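PDB 3UE6: Aureochrome1 from Vaucheria frigida, which senses blue light through a LOV domain, a member of the PAS family that binds flavin mononucleotide as its chromophore. Local coordinates for the interface of chains A and B. Residues are numbered along the deposited sequence; one frame, centred on the assembly and turned at random. Chains: chain A/B, Aureochrome1.

The interface of chains A and B. Residues chain A 33, 35, 37-38; chain B 42, 44, 128, 145, 147.
The phenol oxygen OH of A:Tyr35 lies 2.8 Å from NE2 of the B:Gln42 side-chain amide, standing above the amide plane on its NE2 side. Any hydrogen bond between them is therefore bent, and it is doubtful on two counts, this geometry and the poor order of B:Gln42. The pair sits where the segment leading into helix 36-43 of one LOV domain, a PAS fold, lies across the sheet of the other; the crystal pairs the two copies without exact two-fold symmetry, and the pairing may not be the one used in the cell. The amide and phenol planes stand at 89° to each other, and the glutamine's extended chain, with CG anti to the backbone N (chi1 -174°), carries the amide out to the tip of the tyrosine. OG of B:Ser147, 3.6 Å from the same OH, adds a polar neighbour at a looser distance.

Tyrosine suits this place because its ring is apolar along its length and polar at its end. It and B:Val145, on strand 139-149, reach toward each other, and the CG1 methyl sits over one face of the ring near its phenol end, 3.8 Å from CZ; a branched residue on a strand offers such a compact, stiff knob. Near the CE1 edge, somewhat off the ring plane toward the valine's side, the backbone O of B:Ala44 comes within 3.4 Å of CE1. An alanine in place of A:Tyr35 would probably deprive the B:Gln42 amide of a polar neighbour and open a gap over B:Val145.

B:Phe128, from strand 122-133, runs past the tyrosine in the opposite direction with the rings tilted, so that CD2 of A:Tyr35 lies over the phenyl face, 4.2 Å from CD1. The phenyl CE1 edge meets both methyls of A:Val38, with CG1 at 3.8 Å. Over the same face as the tyrosine, CG of A:Pro33 lies 4.0 Å from CD2 of B:Phe128. The poorly ordered proline, a rigid apolar ring, also packs against the B:Gln42 amide on its OE1 side.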
loop_
_atom_site.group_PDB
_atom_site.type_symbol
_atom_site.label_atom_id
_atom_site.label_comp_id
_atom_site.label_asym_id
_atom_site.label_seq_id
_atom_site.Cartn_x
_atom_site.Cartn_y
_atom_site.Cartn_z
ATOM N N PRO A 33 8.528 -12.601 -2.338
ATOM C CA PRO A 33 7.254 -12.567 -3.061
ATOM C C PRO A 33 7.104 -11.386 -4.013
ATOM O O PRO A 33 7.807 -10.383 -3.896
ATOM C CB PRO A 33 6.227 -12.459 -1.933
ATOM C CG PRO A 33 6.950 -11.756 -0.844
ATOM C CD PRO A 33 8.362 -12.260 -0.914
ATOM N N TYR A 35 4.323 -8.575 -5.003
ATOM C CA TYR A 35 3.211 -7.969 -4.279
ATOM C C TYR A 35 2.603 -6.780 -5.006
ATOM O O TYR A 35 3.160 -5.687 -5.007
ATOM C CB TYR A 35 3.629 -7.588 -2.858
ATOM C CG TYR A 35 3.329 -8.670 -1.856
ATOM C CD1 TYR A 35 2.085 -9.283 -1.829
ATOM C CD2 TYR A 35 4.292 -9.100 -0.954
ATOM C CE1 TYR A 35 1.800 -10.284 -0.921
ATOM C CE2 TYR A 35 4.016 -10.104 -0.042
ATOM C CZ TYR A 35 2.768 -10.691 -0.031
ATOM O OH TYR A 35 2.487 -11.688 0.873
ATOM N N LEU A 37 0.618 -4.717 -4.306
ATOM C CA LEU A 37 0.576 -3.525 -3.474
ATOM C C LEU A 37 1.948 -2.865 -3.364
ATOM O O LEU A 37 2.081 -1.651 -3.513
ATOM C CB LEU A 37 0.064 -3.887 -2.083
ATOM C CG LEU A 37 0.189 -2.815 -1.005
ATOM C CD1 LEU A 37 -0.645 -1.589 -1.355
ATOM C CD2 LEU A 37 -0.229 -3.391 0.339
ATOM N N VAL A 38 2.961 -3.681 -3.094
ATOM C CA VAL A 38 4.324 -3.204 -2.897
ATOM C C VAL A 38 4.944 -2.725 -4.206
ATOM O O VAL A 38 5.618 -1.697 -4.247
ATOM C CB VAL A 38 5.204 -4.314 -2.290
ATOM C CG1 VAL A 38 6.635 -3.825 -2.114
ATOM C CG2 VAL A 38 4.616 -4.790 -0.959
ATOM N N GLN B 42 1.711 -17.767 -0.612
ATOM C CA GLN B 42 1.725 -16.474 0.054
ATOM C C GLN B 42 1.098 -15.495 -0.925
ATOM O O GLN B 42 1.798 -14.830 -1.690
ATOM C CB GLN B 42 3.141 -16.032 0.424
ATOM C CG GLN B 42 3.164 -14.748 1.250
ATOM C CD GLN B 42 4.529 -14.090 1.312
ATOM O OE1 GLN B 42 5.475 -14.528 0.660
ATOM N NE2 GLN B 42 4.637 -13.028 2.102
ATOM N N ALA B 44 -1.874 -13.506 0.083
ATOM C CA ALA B 44 -2.687 -12.533 0.816
ATOM C C ALA B 44 -2.117 -11.117 0.773
ATOM O O ALA B 44 -0.916 -10.923 0.966
ATOM C CB ALA B 44 -2.884 -12.984 2.260
ATOM N N PHE B 128 6.630 -9.277 5.413
ATOM C CA PHE B 128 7.440 -8.635 4.385
ATOM C C PHE B 128 7.488 -7.113 4.556
ATOM O O PHE B 128 6.447 -6.458 4.636
ATOM C CB PHE B 128 6.886 -8.987 3.005
ATOM C CG PHE B 128 7.619 -8.329 1.867
ATOM C CD1 PHE B 128 7.159 -7.140 1.320
ATOM C CD2 PHE B 128 8.762 -8.905 1.336
ATOM C CE1 PHE B 128 7.829 -6.536 0.271
ATOM C CE2 PHE B 128 9.437 -8.301 0.287
ATOM C CZ PHE B 128 8.969 -7.120 -0.245
ATOM N N VAL B 145 3.551 -6.273 5.083
ATOM C CA VAL B 145 2.515 -7.235 4.740
ATOM C C VAL B 145 2.692 -8.518 5.542
ATOM O O VAL B 145 3.746 -9.153 5.497
ATOM C CB VAL B 145 2.510 -7.536 3.236
ATOM C CG1 VAL B 145 1.470 -8.598 2.907
ATOM C CG2 VAL B 145 2.245 -6.261 2.447
ATOM N N SER B 147 1.408 -12.401 6.760
ATOM C CA SER B 147 0.710 -13.583 6.267
ATOM C C SER B 147 0.686 -14.728 7.284
ATOM O O SER B 147 1.717 -15.326 7.590
ATOM C CB SER B 147 1.323 -14.054 4.947
ATOM O OG SER B 147 1.193 -13.054 3.956
#